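Local coordinates for pyridoxamine 5-phosphate-dependent dehydrase (Escherichia coli, PDB 3B8X), which probably removes the C3'-hydroxyl of GDP-4-keto-6-deoxymannose in L-colitose biosynthesis, using a pyridoxal phosphate-derived cofactor and glutamate, at residues 132-137 and 156-161; 114-119 and 140-145; 218-223 and 238-243. The protein carries 1 engineered substitution. All coordinates share one frame; numbering follows the deposited sequence.

Interaction 1 of 3, residues 132-137 and 156-161. With G4M ([(2R,3S,4R,5R)-5-(2-amino-6-oxo-1,6-dihydro-9H-purin-9-yl)-3,4-dihydroxytetrahydrofuran-2-yl]methyl (2R,3S,4S,5S,6R)-3,4-dihydroxy-5-[({3-hydroxy-2-methyl-5-[(phosphonooxy)methyl]pyridin-4-yl}methyl)amino]-6-methyltetrahydro-2H-pyran-2-yl dihydrogen diphosphate), chain O.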
loop_
_atom_site.group_PDB
_atom_site.type_symbol
_atom_site.label_atom_id
_atom_site.label_comp_id
_atom_site.label_asym_id
_atom_site.label_seq_id
_atom_site.Cartn_x
_atom_site.Cartn_y
_atom_site.Cartn_z
ATOM N N ILE B 132 21.297 -10.398 -0.841
ATOM C CA ILE B 132 21.940 -9.152 -1.200
ATOM C C ILE B 132 20.883 -8.356 -1.971
ATOM O O ILE B 132 20.470 -8.737 -3.062
ATOM C CB ILE B 132 23.149 -9.382 -2.127
ATOM C CG1 ILE B 132 24.054 -10.484 -1.575
ATOM C CG2 ILE B 132 23.944 -8.071 -2.333
ATOM C CD1 ILE B 132 25.524 -10.202 -1.796
ATOM N N LEU B 133 20.443 -7.260 -1.373
ATOM C CA LEU B 133 19.459 -6.386 -2.016
ATOM C C LEU B 133 20.228 -5.241 -2.718
ATOM O O LEU B 133 20.607 -4.239 -2.116
ATOM C CB LEU B 133 18.465 -5.828 -0.992
ATOM C CG LEU B 133 17.515 -4.773 -1.562
ATOM C CD1 LEU B 133 16.777 -5.319 -2.793
ATOM C CD2 LEU B 133 16.540 -4.269 -0.538
ATOM N N THR B 134 20.507 -5.454 -3.993
ATOM C CA THR B 134 21.234 -4.506 -4.812
ATOM C C THR B 134 20.246 -3.415 -5.164
ATOM O O THR B 134 19.034 -3.622 -5.116
ATOM C CB THR B 134 21.828 -5.144 -6.131
ATOM O OG1 THR B 134 20.807 -5.637 -7.040
ATOM C CG2 THR B 134 22.803 -6.269 -5.777
ATOM N N VAL B 135 20.773 -2.247 -5.477
ATOM C CA VAL B 135 19.940 -1.122 -5.885
ATOM C C VAL B 135 20.707 -0.451 -7.021
ATOM O O VAL B 135 21.871 -0.119 -6.842
ATOM C CB VAL B 135 19.814 -0.079 -4.751
ATOM C CG1 VAL B 135 19.061 1.173 -5.254
ATOM C CG2 VAL B 135 19.138 -0.689 -3.521
ATOM N N ASN B 136 20.085 -0.332 -8.197
ATOM C CA ASN B 136 20.728 0.293 -9.362
ATOM C C ASN B 136 20.431 1.778 -9.281
ATOM O O ASN B 136 19.321 2.230 -9.601
ATOM C CB ASN B 136 20.219 -0.316 -10.682
ATOM C CG ASN B 136 20.470 -1.807 -10.749
ATOM O OD1 ASN B 136 21.623 -2.260 -10.557
ATOM N ND2 ASN B 136 19.389 -2.587 -10.900
ATOM N N LEU B 137 21.403 2.532 -8.774
ATOM C CA LEU B 137 21.191 3.933 -8.493
ATOM C C LEU B 137 21.187 4.882 -9.673
ATOM O O LEU B 137 22.101 4.903 -10.500
ATOM C CB LEU B 137 22.118 4.441 -7.374
ATOM C CG LEU B 137 21.483 5.481 -6.435
ATOM C CD1 LEU B 137 20.593 4.805 -5.381
ATOM C CD2 LEU B 137 22.566 6.315 -5.737
ATOM N N ILE B 156 22.903 -17.476 -1.492
ATOM C CA ILE B 156 22.612 -16.068 -1.176
ATOM C C ILE B 156 21.661 -15.550 -2.235
ATOM O O ILE B 156 21.971 -15.574 -3.419
ATOM C CB ILE B 156 23.867 -15.183 -1.258
ATOM C CG1 ILE B 156 24.907 -15.637 -0.225
ATOM C CG2 ILE B 156 23.474 -13.720 -1.020
ATOM C CD1 ILE B 156 26.356 -15.461 -0.708
ATOM N N ILE B 157 20.484 -15.119 -1.820
ATOM C CA ILE B 157 19.535 -14.639 -2.805
ATOM C C ILE B 157 19.944 -13.234 -3.266
ATOM O O ILE B 157 20.332 -12.366 -2.443
ATOM C CB ILE B 157 18.141 -14.510 -2.191
ATOM C CG1 ILE B 157 17.593 -15.861 -1.760
ATOM C CG2 ILE B 157 17.208 -13.820 -3.181
ATOM C CD1 ILE B 157 16.805 -15.795 -0.457
ATOM N N LEU B 158 19.752 -12.992 -4.560
ATOM C CA LEU B 158 20.012 -11.674 -5.126
ATOM C C LEU B 158 18.672 -11.034 -5.478
ATOM O O LEU B 158 17.838 -11.645 -6.214
ATOM C CB LEU B 158 20.834 -11.815 -6.416
ATOM C CG LEU B 158 21.082 -10.551 -7.223
ATOM C CD1 LEU B 158 21.948 -9.561 -6.443
ATOM C CD2 LEU B 158 21.659 -10.863 -8.563
ATOM N N LEU B 159 18.491 -9.802 -4.971
ATOM C CA LEU B 159 17.267 -9.041 -5.275
ATOM C C LEU B 159 17.716 -7.750 -5.897
ATOM O O LEU B 159 18.800 -7.334 -5.587
ATOM C CB LEU B 159 16.582 -8.667 -3.984
ATOM C CG LEU B 159 16.134 -9.971 -3.307
ATOM C CD1 LEU B 159 15.633 -9.688 -1.906
ATOM C CD2 LEU B 159 15.122 -10.704 -4.188
ATOM N N GLU B 160 16.900 -7.082 -6.709
ATOM C CA GLU B 160 17.307 -5.772 -7.216
ATOM C C GLU B 160 16.168 -4.835 -6.921
ATOM O O GLU B 160 15.005 -5.196 -7.105
ATOM C CB GLU B 160 17.379 -5.766 -8.740
ATOM C CG GLU B 160 18.662 -6.305 -9.343
ATOM C CD GLU B 160 18.564 -6.397 -10.857
ATOM O OE1 GLU B 160 18.852 -5.401 -11.556
ATOM O OE2 GLU B 160 18.130 -7.452 -11.369
ATOM N N ASP B 161 16.487 -3.638 -6.458
ATOM C CA ASP B 161 15.471 -2.617 -6.316
ATOM C C ASP B 161 15.811 -1.819 -7.589
ATOM O O ASP B 161 16.875 -1.216 -7.659
ATOM C CB ASP B 161 15.672 -1.770 -5.041
ATOM C CG ASP B 161 14.797 -0.487 -5.044
ATOM O OD1 ASP B 161 14.379 -0.124 -6.165
ATOM O OD2 ASP B 161 14.530 0.132 -3.959
HETATM O OP3 G4M O . 8.043 6.290 -5.345
HETATM P PL G4M O . 7.776 4.728 -5.385
HETATM O OP1 G4M O . 6.964 4.194 -4.085
HETATM O OP2 G4M O . 6.939 4.377 -6.711
HETATM O OP4 G4M O . 9.200 3.956 -5.559
HETATM C C5B G4M O . 9.852 3.973 -4.321
HETATM C C5L G4M O . 11.299 3.802 -4.585
HETATM C C6L G4M O . 11.897 2.579 -4.311
HETATM N N1L G4M O . 13.190 2.434 -4.483
HETATM C C2L G4M O . 13.977 3.396 -4.914
HETATM C C2A G4M O . 15.466 3.168 -5.032
HETATM C C3L G4M O . 13.473 4.647 -5.258
HETATM O O3L G4M O . 14.342 5.612 -5.627
HETATM C C4L G4M O . 12.063 4.850 -5.117
HETATM C C4A G4M O . 11.460 6.080 -5.415
HETATM N N4A G4M O . 12.203 7.093 -5.748
HETATM C C4G G4M O . 11.577 8.301 -6.152
HETATM C C5G G4M O . 12.393 9.510 -5.760
HETATM C C6G G4M O . 13.846 9.348 -6.206
HETATM O O5G G4M O . 11.803 10.529 -6.561
HETATM C C3G G4M O . 10.192 8.469 -5.506
HETATM O O3G G4M O . 9.216 8.193 -6.504
HETATM C C2G G4M O . 10.008 9.944 -5.042
HETATM O O2G G4M O . 8.636 10.252 -4.780
HETATM C C1G G4M O . 10.514 10.902 -6.095
HETATM O O1G G4M O . 10.751 12.128 -5.416
HETATM P P2 G4M O . 10.416 13.498 -6.152
HETATM O O3P G4M O . 11.032 13.485 -7.647
HETATM O O4P G4M O . 11.207 14.675 -5.367
HETATM O OPP G4M O . 8.805 13.550 -6.099
HETATM P P G4M O . 8.198 14.976 -6.523
HETATM O O1P G4M O . 8.718 16.315 -5.779
HETATM O O2P G4M O . 6.668 14.729 -6.160
HETATM O "O5'" G4M O . 8.136 15.072 -8.100
HETATM C "C5'" G4M O . 9.306 15.667 -8.622
HETATM C "C4'" G4M O . 8.865 16.778 -9.561
HETATM O "O4'" G4M O . 7.730 16.323 -10.356
HETATM C "C3'" G4M O . 8.365 17.993 -8.746
HETATM O "O3'" G4M O . 8.671 19.147 -9.516
HETATM C "C2'" G4M O . 6.842 17.752 -8.648
HETATM O "O2'" G4M O . 6.182 19.020 -8.561
HETATM C "C1'" G4M O . 6.586 17.142 -10.019
HETATM N N9 G4M O . 5.360 16.336 -10.030
HETATM C C8 G4M O . 5.162 15.183 -9.340
HETATM N N7 G4M O . 3.959 14.731 -9.640
HETATM C C4 G4M O . 4.252 16.595 -10.797
HETATM C C5 G4M O . 3.333 15.550 -10.547
HETATM C C6 G4M O . 2.067 15.553 -11.238
HETATM O O6 G4M O . 1.219 14.687 -11.090
HETATM N N3 G4M O . 3.930 17.575 -11.647
HETATM C C2 G4M O . 2.756 17.572 -12.257
HETATM N N1 G4M O . 1.822 16.585 -12.073
HETATM N N2 G4M O . 2.448 18.592 -13.102
HETATM O O HOH W 1 16.745 1.715 -8.356
#
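The amide of N136 turns an N-H of ND2 toward the carboxylate of E160, and the two planes stand 80° apart. E160 OE1 lies in the amide plane and accepts from N136 ND2 at 2.9 Å through its anti lone pair. N136 OD1 accepts from N142 ND2. F144 of helix 144-151 packs on both residues. E160 is also gripped by the backbone N of G176 and of F178.

The segments are neighbouring parallel strands of the central sheet, joined as a beta-alpha-beta unit through helix 144-151. T134 and E160 share a face. T134 N bonds to L159 O as part of the strand pairing; with OG1 between backbone N and carbonyl carbon (chi1 63°), the hydroxyl donates to the same oxygen, each at 3.0 Å. Packing is tight where I132 CG1 meets I156 CG2, 3.3 Å apart.

D161 takes the place of the aspartate facing the cofactor nitrogen in fold type I enzymes, where it probably keeps that nitrogen protonated. T93 and N62 bond to its OD2, and the backbone N of C163 to its OD1. D161 OD2 comes within 2.7 Å of G4M N1L, on the extension of the C4L-N1L line of the ring.

Interaction 2 of 3, residues 114-119 and 140-145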
loop_
_atom_site.group_PDB
_atom_site.type_symbol
_atom_site.label_atom_id
_atom_site.label_comp_id
_atom_site.label_asym_id
_atom_site.label_seq_id
_atom_site.Cartn_x
_atom_site.Cartn_y
_atom_site.Cartn_z
ATOM N N LEU B 114 28.156 5.280 -7.664
ATOM C CA LEU B 114 27.079 5.567 -6.701
ATOM C C LEU B 114 26.431 4.305 -6.238
ATOM O O LEU B 114 25.563 4.356 -5.375
ATOM C CB LEU B 114 25.992 6.511 -7.248
ATOM C CG LEU B 114 26.475 7.862 -7.810
ATOM C CD1 LEU B 114 25.252 8.724 -8.081
ATOM C CD2 LEU B 114 27.484 8.534 -6.860
ATOM N N ASN B 115 26.888 3.176 -6.778
ATOM C CA ASN B 115 26.363 1.851 -6.372
ATOM C C ASN B 115 27.244 1.207 -5.289
ATOM O O ASN B 115 28.286 1.790 -4.908
ATOM C CB ASN B 115 26.167 0.943 -7.589
ATOM C CG ASN B 115 25.014 1.400 -8.470
ATOM O OD1 ASN B 115 24.059 2.012 -8.004
ATOM N ND2 ASN B 115 25.117 1.131 -9.747
ATOM N N ILE B 116 26.760 0.102 -4.713
ATOM C CA ILE B 116 27.450 -0.588 -3.621
ATOM C C ILE B 116 28.924 -0.848 -4.014
ATOM O O ILE B 116 29.213 -1.192 -5.144
ATOM C CB ILE B 116 26.768 -1.926 -3.312
ATOM C CG1 ILE B 116 27.266 -2.523 -1.972
ATOM C CG2 ILE B 116 27.005 -2.844 -4.451
ATOM C CD1 ILE B 116 26.337 -3.532 -1.325
ATOM N N ASP B 117 29.825 -0.594 -3.086
ATOM C CA ASP B 117 31.217 -0.775 -3.375
ATOM C C ASP B 117 31.518 -2.233 -3.548
ATOM O O ASP B 117 31.333 -3.031 -2.642
ATOM C CB ASP B 117 32.055 -0.215 -2.256
ATOM C CG ASP B 117 33.493 -0.235 -2.614
ATOM O OD1 ASP B 117 33.823 0.332 -3.662
ATOM O OD2 ASP B 117 34.271 -0.908 -1.937
ATOM N N ILE B 118 31.979 -2.604 -4.724
ATOM C CA ILE B 118 32.250 -4.002 -4.954
ATOM C C ILE B 118 33.246 -4.619 -3.991
ATOM O O ILE B 118 32.980 -5.646 -3.350
ATOM C CB ILE B 118 32.681 -4.200 -6.365
ATOM C CG1 ILE B 118 31.492 -3.832 -7.241
ATOM C CG2 ILE B 118 33.223 -5.631 -6.552
ATOM C CD1 ILE B 118 30.373 -4.870 -7.194
ATOM N N GLU B 119 34.409 -3.997 -3.893
ATOM C CA GLU B 119 35.374 -4.528 -2.966
ATOM C C GLU B 119 34.754 -4.651 -1.588
ATOM O O GLU B 119 34.913 -5.675 -0.931
ATOM C CB GLU B 119 36.628 -3.677 -2.921
ATOM C CG GLU B 119 37.544 -4.011 -4.068
ATOM C CD GLU B 119 37.719 -5.510 -4.282
ATOM O OE1 GLU B 119 38.294 -6.156 -3.378
ATOM O OE2 GLU B 119 37.308 -6.032 -5.351
ATOM N N ASN B 140 21.936 3.764 -13.047
ATOM C CA ASN B 140 23.142 2.976 -13.212
ATOM C C ASN B 140 23.010 1.567 -12.667
ATOM O O ASN B 140 22.926 1.395 -11.438
ATOM C CB ASN B 140 24.272 3.680 -12.465
ATOM C CG ASN B 140 25.627 3.534 -13.148
ATOM O OD1 ASN B 140 25.710 3.281 -14.365
ATOM N ND2 ASN B 140 26.705 3.741 -12.366
ATOM N N PRO B 141 23.101 0.556 -13.540
ATOM C CA PRO B 141 23.040 -0.829 -13.046
ATOM C C PRO B 141 24.321 -1.199 -12.294
ATOM O O PRO B 141 25.419 -0.669 -12.551
ATOM C CB PRO B 141 23.001 -1.671 -14.334
ATOM C CG PRO B 141 23.690 -0.840 -15.391
ATOM C CD PRO B 141 23.562 0.632 -14.944
ATOM N N ASN B 142 24.176 -2.165 -11.398
ATOM C CA ASN B 142 25.338 -2.689 -10.683
ATOM C C ASN B 142 26.132 -3.541 -11.650
ATOM O O ASN B 142 25.607 -3.947 -12.687
ATOM C CB ASN B 142 24.859 -3.599 -9.556
ATOM C CG ASN B 142 24.419 -2.824 -8.379
ATOM O OD1 ASN B 142 25.244 -2.581 -7.498
ATOM N ND2 ASN B 142 23.182 -2.251 -8.433
ATOM N N ASN B 143 27.373 -3.871 -11.307
ATOM C CA ASN B 143 28.079 -4.771 -12.184
ATOM C C ASN B 143 27.761 -6.154 -11.695
ATOM O O ASN B 143 28.359 -6.638 -10.739
ATOM C CB ASN B 143 29.589 -4.510 -12.237
ATOM C CG ASN B 143 30.305 -5.574 -13.029
ATOM O OD1 ASN B 143 29.815 -6.693 -13.122
ATOM N ND2 ASN B 143 31.441 -5.237 -13.628
ATOM N N PHE B 144 26.762 -6.757 -12.313
ATOM C CA PHE B 144 26.261 -8.058 -11.894
ATOM C C PHE B 144 27.236 -9.219 -12.034
ATOM O O PHE B 144 27.163 -10.178 -11.285
ATOM C CB PHE B 144 24.857 -8.324 -12.440
ATOM C CG PHE B 144 23.819 -7.438 -11.810
ATOM C CD1 PHE B 144 23.300 -6.343 -12.486
ATOM C CD2 PHE B 144 23.439 -7.659 -10.489
ATOM C CE1 PHE B 144 22.374 -5.478 -11.852
ATOM C CE2 PHE B 144 22.494 -6.840 -9.868
ATOM C CZ PHE B 144 21.991 -5.747 -10.532
ATOM N N ASP B 145 28.205 -9.068 -12.930
ATOM C CA ASP B 145 29.252 -10.083 -13.076
ATOM C C ASP B 145 30.053 -10.098 -11.783
ATOM O O ASP B 145 30.226 -11.139 -11.137
ATOM C CB ASP B 145 30.203 -9.675 -14.202
ATOM C CG ASP B 145 29.639 -9.969 -15.581
ATOM O OD1 ASP B 145 28.657 -10.735 -15.674
ATOM O OD2 ASP B 145 30.169 -9.425 -16.575
HETATM O O HOH W 2 27.768 0.106 -11.155
HETATM O O HOH W 3 28.031 -2.436 -7.321
#
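The side-chain amides of N115 and N142 stack, with planes 20° apart, while their chains cross obliquely. In both residues CG is anti to the carbonyl carbon. N115 points toward the other segment and reaches across it with its ND2. N115 ND2 donates to N140 O at 2.8 Å, with an N-H...O angle of 161°. N140 O lies close to the amide plane of N115, but the donor sits well above the carbonyl plane of N140 and is not on a lone pair. The other end of the amide is also held, since N115 OD1 accepts from the backbone N of L137.

N142 is fixed from its own side. Its ND2 donates to N136 OD1 and V135 O, so the amide cannot easily turn over. Its OD1 faces N115 CB at 3.6 Å and the CG2 branch of I116 at 3.5 Å. N142 CB lies 3.7 Å above the plane of the F144 ring, offset toward the rim.

Two waters complete the join. One accepts from N115 ND2 and donates to P141 O. The other donates to I116 O and to N142 OD1. These buried polar atoms are thus bridged across the contact.

Both segments are loops that run into helices. D117 is the N-cap of helix 118-124. N143 is the N-cap of helix 144-151, with its OD1 accepting from E146 N and weakly from D145 N. I118 leans on I147 and E146 of helix 144-151, and F144 packs against L158 and E160 of strand 157-161.

Interaction 3 of 3, residues 218-223 and 238-243. With G4M ([(2R,3S,4R,5R)-5-(2-amino-6-oxo-1,6-dihydro-9H-purin-9-yl)-3,4-dihydroxytetrahydrofuran-2-yl]methyl (2R,3S,4S,5S,6R)-3,4-dihydroxy-5-[({3-hydroxy-2-methyl-5-[(phosphonooxy)methyl]pyridin-4-yl}methyl)amino]-6-methyltetrahydro-2H-pyran-2-yl dihydrogen diphosphate), chain G.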
loop_
_atom_site.group_PDB
_atom_site.type_symbol
_atom_site.label_atom_id
_atom_site.label_comp_id
_atom_site.label_asym_id
_atom_site.label_seq_id
_atom_site.Cartn_x
_atom_site.Cartn_y
_atom_site.Cartn_z
ATOM N N GLY B 218 -4.571 -11.573 0.415
ATOM C CA GLY B 218 -4.117 -12.896 0.799
ATOM C C GLY B 218 -5.130 -13.960 0.398
ATOM O O GLY B 218 -5.138 -15.059 0.914
ATOM N N TRP B 219 -6.006 -13.617 -0.534
ATOM C CA TRP B 219 -7.036 -14.535 -0.971
ATOM C C TRP B 219 -6.620 -15.297 -2.231
ATOM O O TRP B 219 -5.521 -15.122 -2.767
ATOM C CB TRP B 219 -8.365 -13.786 -1.148
ATOM C CG TRP B 219 -8.394 -12.773 -2.343
ATOM C CD1 TRP B 219 -7.519 -12.651 -3.401
ATOM C CD2 TRP B 219 -9.374 -11.747 -2.523
ATOM N NE1 TRP B 219 -7.959 -11.656 -4.264
ATOM C CE2 TRP B 219 -9.108 -11.120 -3.759
ATOM C CE3 TRP B 219 -10.547 -11.410 -1.829
ATOM C CZ2 TRP B 219 -9.914 -10.105 -4.257
ATOM C CZ3 TRP B 219 -11.378 -10.446 -2.364
ATOM C CH2 TRP B 219 -11.033 -9.782 -3.539
ATOM N N THR B 220 -7.475 -16.195 -2.689
ATOM C CA THR B 220 -7.083 -17.005 -3.816
ATOM C C THR B 220 -7.683 -16.559 -5.132
ATOM O O THR B 220 -7.507 -17.205 -6.140
ATOM C CB THR B 220 -7.542 -18.429 -3.588
ATOM O OG1 THR B 220 -8.973 -18.426 -3.489
ATOM C CG2 THR B 220 -6.928 -18.962 -2.275
ATOM N N ARG B 221 -8.393 -15.446 -5.129
ATOM C CA ARG B 221 -9.081 -15.048 -6.330
ATOM C C ARG B 221 -8.256 -14.915 -7.590
ATOM O O ARG B 221 -8.765 -15.105 -8.688
ATOM C CB ARG B 221 -9.781 -13.722 -6.103
ATOM C CG ARG B 221 -10.972 -13.883 -5.226
ATOM C CD ARG B 221 -12.040 -12.868 -5.570
ATOM N NE ARG B 221 -13.009 -12.815 -4.483
ATOM C CZ ARG B 221 -13.859 -11.815 -4.308
ATOM N NH1 ARG B 221 -13.898 -10.814 -5.173
ATOM N NH2 ARG B 221 -14.692 -11.849 -3.289
ATOM N N ASN B 222 -7.037 -14.429 -7.451
ATOM C CA ASN B 222 -6.245 -14.106 -8.620
ATOM C C ASN B 222 -5.295 -15.206 -8.919
ATOM O O ASN B 222 -4.465 -15.052 -9.795
ATOM C CB ASN B 222 -5.484 -12.784 -8.445
ATOM C CG ASN B 222 -6.404 -11.632 -8.198
ATOM O OD1 ASN B 222 -6.306 -10.910 -7.199
ATOM N ND2 ASN B 222 -7.317 -11.441 -9.132
ATOM N N LEU B 223 -5.426 -16.297 -8.174
ATOM C CA LEU B 223 -4.608 -17.473 -8.390
ATOM C C LEU B 223 -5.333 -18.374 -9.414
ATOM O O LEU B 223 -6.571 -18.432 -9.470
ATOM C CB LEU B 223 -4.503 -18.240 -7.087
ATOM C CG LEU B 223 -3.696 -17.569 -5.987
ATOM C CD1 LEU B 223 -3.730 -18.464 -4.754
ATOM C CD2 LEU B 223 -2.269 -17.404 -6.477
ATOM N N PHE B 238 -18.345 -20.178 -3.752
ATOM C CA PHE B 238 -18.690 -19.712 -2.418
ATOM C C PHE B 238 -17.522 -20.033 -1.484
ATOM O O PHE B 238 -17.295 -19.313 -0.519
ATOM C CB PHE B 238 -19.963 -20.401 -1.901
ATOM C CG PHE B 238 -20.609 -19.702 -0.743
ATOM C CD1 PHE B 238 -21.577 -18.712 -0.963
ATOM C CD2 PHE B 238 -20.288 -20.056 0.563
ATOM C CE1 PHE B 238 -22.227 -18.093 0.114
ATOM C CE2 PHE B 238 -20.925 -19.426 1.666
ATOM C CZ PHE B 238 -21.909 -18.454 1.429
ATOM N N GLU B 239 -16.821 -21.134 -1.770
ATOM C CA GLU B 239 -15.661 -21.609 -1.009
ATOM C C GLU B 239 -14.402 -20.789 -1.312
ATOM O O GLU B 239 -13.706 -20.350 -0.399
ATOM C CB GLU B 239 -15.376 -23.071 -1.320
ATOM C CG GLU B 239 -14.924 -23.877 -0.102
ATOM C CD GLU B 239 -13.623 -24.653 -0.321
ATOM O OE1 GLU B 239 -13.684 -25.872 -0.615
ATOM O OE2 GLU B 239 -12.544 -24.047 -0.156
ATOM N N GLU B 240 -14.163 -20.500 -2.581
ATOM C CA GLU B 240 -13.020 -19.684 -2.975
ATOM C C GLU B 240 -13.335 -18.189 -3.049
ATOM O O GLU B 240 -12.483 -17.385 -3.416
ATOM C CB GLU B 240 -12.514 -20.148 -4.340
ATOM C CG GLU B 240 -12.176 -21.608 -4.321
ATOM C CD GLU B 240 -10.787 -21.902 -3.696
ATOM O OE1 GLU B 240 -9.882 -21.047 -3.750
ATOM O OE2 GLU B 240 -10.567 -23.009 -3.146
ATOM N N SER B 241 -14.549 -17.801 -2.684
ATOM C CA SER B 241 -14.923 -16.389 -2.698
ATOM C C SER B 241 -13.956 -15.626 -1.783
ATOM O O SER B 241 -13.176 -14.775 -2.225
ATOM C CB SER B 241 -16.362 -16.264 -2.159
ATOM O OG SER B 241 -16.839 -14.928 -2.125
ATOM N N PHE B 242 -14.021 -15.960 -0.500
ATOM C CA PHE B 242 -13.209 -15.344 0.543
ATOM C C PHE B 242 -12.420 -16.448 1.291
ATOM O O PHE B 242 -12.678 -16.809 2.428
ATOM C CB PHE B 242 -14.092 -14.555 1.543
ATOM C CG PHE B 242 -14.842 -13.363 0.967
ATOM C CD1 PHE B 242 -14.328 -12.582 -0.062
ATOM C CD2 PHE B 242 -16.045 -12.967 1.543
ATOM C CE1 PHE B 242 -15.031 -11.447 -0.527
ATOM C CE2 PHE B 242 -16.746 -11.831 1.097
ATOM C CZ PHE B 242 -16.225 -11.053 0.076
ATOM N N LYS B 243 -11.441 -17.011 0.622
ATOM C CA LYS B 243 -10.575 -18.002 1.229
ATOM C C LYS B 243 -9.248 -17.206 1.445
ATOM O O LYS B 243 -8.652 -16.695 0.480
ATOM C CB LYS B 243 -10.413 -19.092 0.164
ATOM C CG LYS B 243 -9.524 -20.264 0.526
ATOM C CD LYS B 243 -10.248 -21.568 0.126
ATOM C CE LYS B 243 -9.338 -22.702 -0.324
ATOM N NZ LYS B 243 -10.179 -23.828 -0.866
HETATM O OP3 G4M G . -11.186 -3.533 0.364
HETATM P PL G4M G . -10.368 -2.435 1.196
HETATM O OP1 G4M G . -8.816 -2.683 1.105
HETATM O OP2 G4M G . -10.715 -0.935 0.745
HETATM O OP4 G4M G . -10.829 -2.445 2.735
HETATM C C5B G4M G . -10.386 -3.613 3.399
HETATM C C5L G4M G . -11.366 -3.980 4.518
HETATM C C6L G4M G . -10.983 -3.873 5.850
HETATM N N1L G4M G . -11.793 -4.203 6.868
HETATM C C2L G4M G . -12.966 -4.765 6.654
HETATM C C2A G4M G . -13.772 -5.200 7.875
HETATM C C3L G4M G . -13.439 -4.937 5.333
HETATM O O3L G4M G . -14.636 -5.526 5.094
HETATM C C4L G4M G . -12.623 -4.532 4.239
HETATM C C4A G4M G . -13.026 -4.748 2.914
HETATM N N4A G4M G . -14.210 -5.299 2.672
HETATM C C4G G4M G . -14.701 -5.382 1.379
HETATM C C5G G4M G . -15.439 -6.703 1.142
HETATM C C6G G4M G . -16.524 -6.859 2.208
HETATM O O5G G4M G . -16.065 -6.626 -0.139
HETATM C C3G G4M G . -13.603 -5.201 0.319
HETATM O O3G G4M G . -13.824 -3.955 -0.366
HETATM C C2G G4M G . -13.616 -6.399 -0.663
HETATM O O2G G4M G . -12.729 -6.152 -1.774
HETATM C C1G G4M G . -15.051 -6.740 -1.159
HETATM O O1G G4M G . -15.090 -8.085 -1.665
HETATM P P2 G4M G . -15.956 -7.912 -2.993
HETATM O O3P G4M G . -17.387 -7.231 -2.696
HETATM O O4P G4M G . -16.220 -9.390 -3.550
HETATM O OPP G4M G . -15.108 -6.988 -4.015
HETATM P P G4M G . -15.451 -7.413 -5.542
HETATM O O1P G4M G . -16.028 -8.910 -5.707
HETATM O O2P G4M G . -14.060 -7.330 -6.351
HETATM O "O5'" G4M G . -16.462 -6.333 -6.225
HETATM C "C5'" G4M G . -17.772 -6.419 -5.667
HETATM C "C4'" G4M G . -18.823 -6.352 -6.785
HETATM O "O4'" G4M G . -18.773 -5.078 -7.493
HETATM C "C3'" G4M G . -18.561 -7.464 -7.846
HETATM O "O3'" G4M G . -19.783 -7.979 -8.381
HETATM C "C2'" G4M G . -17.718 -6.732 -8.914
HETATM O "O2'" G4M G . -17.999 -7.245 -10.225
HETATM C "C1'" G4M G . -18.251 -5.295 -8.820
HETATM N N9 G4M G . -17.189 -4.339 -9.127
HETATM C C8 G4M G . -16.031 -4.169 -8.424
HETATM N N7 G4M G . -15.339 -3.218 -8.998
HETATM C C4 G4M G . -17.213 -3.471 -10.165
HETATM C C5 G4M G . -16.024 -2.742 -10.080
HETATM C C6 G4M G . -15.796 -1.730 -11.043
HETATM O O6 G4M G . -14.802 -1.037 -11.010
HETATM N N3 G4M G . -18.084 -3.218 -11.132
HETATM C C2 G4M G . -17.855 -2.285 -12.023
HETATM N N1 G4M G . -16.727 -1.529 -11.993
HETATM N N2 G4M G . -18.785 -2.049 -12.999
HETATM O O HOH W 4 -10.477 -15.752 -2.371
#
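W219 CA lies 3.1 Å from K243 O in a CA-H...O contact. The W219 ring carries R221 CG over the centre of one face, 3.6 Å above the plane. T220 points toward segment 238-243, and its OG1 donates to the anti lone pair of E240 OE1 at 2.8 Å. E240 OE2 instead meets K243 NZ in a salt bridge, and E239 joins the same network. A water accepts from T220 N and donates to E240 O.

T220 to L223 form a type I beta turn. R221 lies on it, in an active site shared between subunits, as in fold type I enzymes of this family. S241 O lies in the guanidinium plane of R221, and R221 NE donates to it at 3.0 Å, nearly straight at 167°. W219 CZ3 lies over one guanidinium face. R221 NH1 bonds to G4M O1P at 2.9 Å and O4P at 3.2 Å, one oxygen on each phosphate. N222 OD1 accepts weakly from W219 NE1, at the ring edge.

Overall arrangement
From the N terminus, the chain enters interaction 2 at 114-119, passes helix 118-124, and opens interaction 1 with 132-137 on strand 129-135. It then reaches 140-145, which closes interaction 2, runs through helix 144-151, and closes interaction 1 at 156-161. The two loops therefore cross. Their centres are 10 Å apart, and N136 and L137 of one bond to N142 and N115 of the other, so the sheet and the loops leading into both helices are tied together. Interaction 3 follows in series. Its centre is about 32 Å from that of interaction 1, and it closes the 218-243 loop at the other active site of the dimer.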